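Local structure of beta-glucosidase (5M6G) at residues H138-Y143 with P394-A399; E168-G173 with R390-T395. The protein probably hydrolyses terminal, non-reducing beta-D-glucosyl residues and releases beta-D-glucose, as a family 3 glycoside hydrolase. All coordinates share one frame; numbering follows the deposited sequence.

Contact 1. Residues H138-Y143 with P394-A399; sequences HGATIY and PTVGSA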
loop_
_atom_site.group_PDB
_atom_site.type_symbol
_atom_site.label_atom_id
_atom_site.label_comp_id
_atom_site.label_asym_id
_atom_site.label_seq_id
_atom_site.Cartn_x
_atom_site.Cartn_y
_atom_site.Cartn_z
ATOM N N HIS A 138 13.153 -5.977 -7.114
ATOM C CA HIS A 138 13.269 -7.421 -7.237
ATOM C C HIS A 138 14.135 -7.984 -6.112
ATOM O O HIS A 138 15.228 -7.479 -5.836
ATOM C CB HIS A 138 13.851 -7.786 -8.599
ATOM C CG HIS A 138 13.882 -9.258 -8.844
ATOM N ND1 HIS A 138 14.913 -10.063 -8.408
ATOM C CD2 HIS A 138 12.982 -10.080 -9.434
ATOM C CE1 HIS A 138 14.653 -11.316 -8.738
ATOM N NE2 HIS A 138 13.491 -11.351 -9.364
ATOM N N GLY A 139 13.637 -9.023 -5.449
ATOM C CA GLY A 139 14.351 -9.624 -4.342
ATOM C C GLY A 139 14.069 -9.014 -2.988
ATOM O O GLY A 139 14.584 -9.515 -1.983
ATOM N N ALA A 140 13.280 -7.944 -2.926
ATOM C CA ALA A 140 12.827 -7.407 -1.655
ATOM C C ALA A 140 11.731 -8.290 -1.072
ATOM O O ALA A 140 10.976 -8.935 -1.802
ATOM C CB ALA A 140 12.301 -5.982 -1.834
ATOM N N THR A 141 11.648 -8.302 0.255
ATOM C CA THR A 141 10.608 -9.051 0.954
ATOM C C THR A 141 9.232 -8.501 0.603
ATOM O O THR A 141 9.015 -7.289 0.651
ATOM C CB THR A 141 10.826 -8.946 2.464
ATOM O OG1 THR A 141 12.196 -9.230 2.778
ATOM C CG2 THR A 141 9.922 -9.910 3.210
ATOM N N ILE A 142 8.293 -9.387 0.272
ATOM C CA ILE A 142 6.928 -8.973 -0.055
ATOM C C ILE A 142 6.002 -9.449 1.059
ATOM O O ILE A 142 5.785 -10.656 1.238
ATOM C CB ILE A 142 6.478 -9.494 -1.425
ATOM C CG1 ILE A 142 7.442 -9.011 -2.531
ATOM C CG2 ILE A 142 5.030 -9.063 -1.708
ATOM C CD1 ILE A 142 7.543 -7.494 -2.652
ATOM N N TYR A 143 5.450 -8.495 1.805
ATOM C CA TYR A 143 4.594 -8.745 2.952
ATOM C C TYR A 143 3.149 -8.904 2.503
ATOM O O TYR A 143 2.790 -8.504 1.390
ATOM C CB TYR A 143 4.733 -7.597 3.967
ATOM C CG TYR A 143 6.129 -7.546 4.561
ATOM C CD1 TYR A 143 6.491 -8.386 5.616
ATOM C CD2 TYR A 143 7.094 -6.699 4.037
ATOM C CE1 TYR A 143 7.782 -8.369 6.137
ATOM C CE2 TYR A 143 8.381 -6.661 4.555
ATOM C CZ TYR A 143 8.722 -7.504 5.597
ATOM O OH TYR A 143 10.000 -7.473 6.105
ATOM N N PRO A 394 22.319 -5.727 2.764
ATOM C CA PRO A 394 22.158 -7.151 3.119
ATOM C C PRO A 394 20.831 -7.478 3.787
ATOM O O PRO A 394 20.465 -8.662 3.841
ATOM C CB PRO A 394 23.341 -7.417 4.064
ATOM C CG PRO A 394 24.356 -6.408 3.681
ATOM C CD PRO A 394 23.560 -5.175 3.338
ATOM N N THR A 395 20.090 -6.488 4.296
ATOM C CA THR A 395 18.801 -6.808 4.900
ATOM C C THR A 395 17.723 -7.066 3.867
ATOM O O THR A 395 16.670 -7.599 4.224
ATOM C CB THR A 395 18.313 -5.688 5.834
ATOM O OG1 THR A 395 17.876 -4.563 5.061
ATOM C CG2 THR A 395 19.418 -5.254 6.784
ATOM N N VAL A 396 17.953 -6.686 2.609
ATOM C CA VAL A 396 16.902 -6.711 1.595
ATOM C C VAL A 396 16.600 -8.160 1.230
ATOM O O VAL A 396 17.455 -8.870 0.689
ATOM C CB VAL A 396 17.311 -5.903 0.355
ATOM C CG1 VAL A 396 16.224 -6.011 -0.724
ATOM C CG2 VAL A 396 17.578 -4.430 0.723
ATOM N N GLY A 397 15.374 -8.600 1.514
ATOM C CA GLY A 397 15.039 -9.998 1.324
ATOM C C GLY A 397 15.731 -10.952 2.272
ATOM O O GLY A 397 15.730 -12.164 2.026
ATOM N N SER A 398 16.305 -10.444 3.359
ATOM C CA SER A 398 17.045 -11.268 4.302
ATOM C C SER A 398 16.135 -12.302 4.963
ATOM O O SER A 398 14.913 -12.152 5.015
ATOM C CB SER A 398 17.668 -10.390 5.381
ATOM O OG SER A 398 16.629 -9.741 6.111
ATOM N N ALA A 399 16.762 -13.347 5.513
ATOM C CA ALA A 399 16.004 -14.421 6.151
ATOM C C ALA A 399 15.169 -13.904 7.319
ATOM O O ALA A 399 14.030 -14.342 7.512
ATOM C CB ALA A 399 16.950 -15.534 6.616
#

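Contact 2. Residues E168-G173 with R390-T395; sequences EVAATG and RDLLPT. With MG (magnesium ion), chain F.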
loop_
_atom_site.group_PDB
_atom_site.type_symbol
_atom_site.label_atom_id
_atom_site.label_comp_id
_atom_site.label_asym_id
_atom_site.label_seq_id
_atom_site.Cartn_x
_atom_site.Cartn_y
_atom_site.Cartn_z
ATOM N N GLU A 168 14.631 -1.907 4.242
ATOM C CA GLU A 168 14.895 -2.298 2.861
ATOM C C GLU A 168 14.789 -1.107 1.923
ATOM O O GLU A 168 15.491 -1.056 0.904
ATOM C CB GLU A 168 13.952 -3.438 2.447
ATOM C CG GLU A 168 14.128 -4.642 3.353
ATOM C CD GLU A 168 13.607 -5.941 2.758
ATOM O OE1 GLU A 168 13.215 -5.963 1.574
ATOM O OE2 GLU A 168 13.608 -6.943 3.489
ATOM N N VAL A 169 13.938 -0.137 2.263
ATOM C CA VAL A 169 13.834 1.087 1.475
ATOM C C VAL A 169 15.068 1.953 1.693
ATOM O O VAL A 169 15.669 2.458 0.739
ATOM C CB VAL A 169 12.529 1.834 1.822
ATOM C CG1 VAL A 169 12.515 3.247 1.205
ATOM C CG2 VAL A 169 11.330 1.024 1.355
ATOM N N ALA A 170 15.477 2.119 2.950
ATOM C CA ALA A 170 16.621 2.977 3.244
ATOM C C ALA A 170 17.903 2.425 2.633
ATOM O O ALA A 170 18.820 3.194 2.319
ATOM C CB ALA A 170 16.776 3.151 4.755
ATOM N N ALA A 171 17.971 1.101 2.445
ATOM C CA ALA A 171 19.103 0.484 1.763
ATOM C C ALA A 171 19.256 1.014 0.346
ATOM O O ALA A 171 20.374 1.075 -0.176
ATOM C CB ALA A 171 18.932 -1.037 1.732
ATOM N N THR A 172 18.155 1.401 -0.288
ATOM C CA THR A 172 18.198 1.967 -1.625
ATOM C C THR A 172 18.283 3.486 -1.605
ATOM O O THR A 172 18.270 4.108 -2.671
ATOM C CB THR A 172 16.967 1.528 -2.439
ATOM O OG1 THR A 172 15.776 2.111 -1.896
ATOM C CG2 THR A 172 16.817 0.003 -2.435
ATOM N N GLY A 173 18.362 4.100 -0.424
ATOM C CA GLY A 173 18.446 5.540 -0.302
ATOM C C GLY A 173 17.102 6.239 -0.220
ATOM O O GLY A 173 17.002 7.296 0.407
ATOM N N ARG A 390 24.247 1.999 2.226
ATOM C CA ARG A 390 24.459 0.684 1.634
ATOM C C ARG A 390 24.786 -0.395 2.658
ATOM O O ARG A 390 24.711 -1.580 2.316
ATOM C CB ARG A 390 25.540 0.779 0.571
ATOM C CG ARG A 390 25.041 1.602 -0.583
ATOM C CD ARG A 390 26.112 1.905 -1.557
ATOM N NE ARG A 390 25.657 2.899 -2.516
ATOM C CZ ARG A 390 25.323 2.618 -3.766
ATOM N NH1 ARG A 390 25.390 1.363 -4.206
ATOM N NH2 ARG A 390 24.936 3.588 -4.574
ATOM N N ASP A 391 25.121 -0.030 3.899
ATOM C CA ASP A 391 25.260 -1.034 4.949
ATOM C C ASP A 391 23.984 -1.838 5.150
ATOM O O ASP A 391 24.037 -2.924 5.735
ATOM C CB ASP A 391 25.632 -0.387 6.282
ATOM C CG ASP A 391 27.051 0.128 6.310
ATOM O OD1 ASP A 391 27.868 -0.317 5.471
ATOM O OD2 ASP A 391 27.346 0.975 7.185
ATOM N N LEU A 392 22.839 -1.322 4.701
ATOM C CA LEU A 392 21.556 -1.985 4.895
ATOM C C LEU A 392 21.152 -2.879 3.728
ATOM O O LEU A 392 20.149 -3.596 3.838
ATOM C CB LEU A 392 20.461 -0.937 5.133
ATOM C CG LEU A 392 20.550 -0.147 6.442
ATOM C CD1 LEU A 392 19.447 0.908 6.505
ATOM C CD2 LEU A 392 20.472 -1.075 7.650
ATOM N N LEU A 393 21.890 -2.844 2.617
ATOM C CA LEU A 393 21.562 -3.709 1.487
ATOM C C LEU A 393 21.495 -5.190 1.853
ATOM O O LEU A 393 20.642 -5.895 1.281
ATOM C CB LEU A 393 22.561 -3.472 0.346
ATOM C CG LEU A 393 22.369 -2.173 -0.446
ATOM C CD1 LEU A 393 23.579 -1.864 -1.327
ATOM C CD2 LEU A 393 21.081 -2.226 -1.273
ATOM N N PRO A 394 22.319 -5.727 2.764
ATOM C CA PRO A 394 22.158 -7.151 3.119
ATOM C C PRO A 394 20.831 -7.478 3.787
ATOM O O PRO A 394 20.465 -8.662 3.841
ATOM C CB PRO A 394 23.341 -7.417 4.064
ATOM C CG PRO A 394 24.356 -6.408 3.681
ATOM C CD PRO A 394 23.560 -5.175 3.338
ATOM N N THR A 395 20.090 -6.488 4.296
ATOM C CA THR A 395 18.801 -6.808 4.900
ATOM C C THR A 395 17.723 -7.066 3.867
ATOM O O THR A 395 16.670 -7.599 4.224
ATOM C CB THR A 395 18.313 -5.688 5.834
ATOM O OG1 THR A 395 17.876 -4.563 5.061
ATOM C CG2 THR A 395 19.418 -5.254 6.784
HETATM MG MG MG F . 17.494 8.068 2.239
HETATM O O HOH W 1 18.934 9.601 1.647
HETATM O O HOH W 2 17.963 8.935 3.999
HETATM O O HOH W 3 19.102 6.893 2.664
HETATM O O HOH W 4 16.260 6.710 3.338
#

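Contact 1. Residues H138-Y143 with P394-A399
Gly397 fits its bare CA between Gly139 and Thr141, and this is where the two loops pack most tightly. Thr141 OG1 lies 3.3 Å from Gly397 CA, and Gly139 O approaches the same carbon at 3.4 Å in a CA-H...O contact with an angle of 136° at the hydrogen. A CB on Gly397 would overlap Gly139 O, and its positive phi of 68° also suits a glycine. Thr141 is turned with CG2 anti to the backbone N and OG1 beside it. CG2 thus lies over one face of the Tyr143 ring, displaced toward the rim, while OG1 faces the other loop and is hydrogen-bonded to Glu168 OE2. Gly397 is the third residue of a type II beta turn, Thr395 to Ser398, in the connection between helices 363-379 and 399-412. The opposing loop follows strand 125-128 of the TIM-barrel-like N-terminal domain, so the contact ties a barrel loop to the segment leading toward strand 414-418 of the mixed sheet. Packing is looser around Val396, which is partly exposed: its CG1 stands 3.8 Å from Ala140 CA, and Ala140 CB lies slightly farther from this methyl, at 4.1 Å. Ser398, likewise partly exposed, turns its CB away from the barrel loop. Ser398 N and Ser398 OG reach Thr395 O from the same face of the carbonyl, OG at 2.9 Å and tilted 33° out of the plane. The hydroxyl also makes a weak bond to His401 N, placing Ser398 as the N-cap of helix 399-412.

Contact 2. Residues E168-G173 with R390-T395
Apolar contacts centre on Ala171, whose CB points at the 3-10 segment and meets Leu392 CB at 3.7 Å. Leu393 reaches the same methyl from its own branch, CD2, which also lies 3.5 Å from Ala171 O, a buried carbonyl with no polar partner in the model. Alongside, Ala170 CB touches Leu392 CD1 at 3.9 Å. Backbone carbonyls within each segment take two donors: Leu392 O accepts Thr395 N and Thr395 OG1, the hydroxyl lying in the carbonyl plane at 2.8 Å, and Val169 O accepts Thr172 N and Thr172 OG1. Across the contact, the Glu168 chain, extended beyond CG (chi2 -160°), brings OE2 to 3.2 Å from Thr395 O, another acceptor. Their closeness is probably tolerated because OE2 is gripped by Gly397 N and His401 ND1 as well as by Thr141. An alanine in place of Glu168 would probably leave Gly397 N and His401 ND1 without their acceptor and open a gap beside Thr395. In the type I beta turn from Ala170 to Gly173, Gly173 O binds a magnesium ion at 2.0 Å, with four waters and Asp175 as the other ligands. Because His401 binds another magnesium ion, the carboxylate of Glu168 acts as a second-shell group that is likely to orient this imidazole.

How the contacts relate
Both contacts are partly buried and use the same connection before helix 399-412, with Pro394 and Thr395 common to the two. Their barrel-side elements differ: in contact 1 a loop after strand 125-128, in contact 2 helix 155-170 and the turn after it. Contact 2 is the larger, burying 300 Å² against 159 Å², and relies on alanine and leucine side chains, whereas contact 1 is made chiefly by glycine backbone and a threonine hydroxyl. In each, the barrel side supplies the buried residues and the connection the partly exposed ones. The side chain of Glu168 joins them, packing its carboxyl carbon on Val396 CA and OE1 on Ala140 CB.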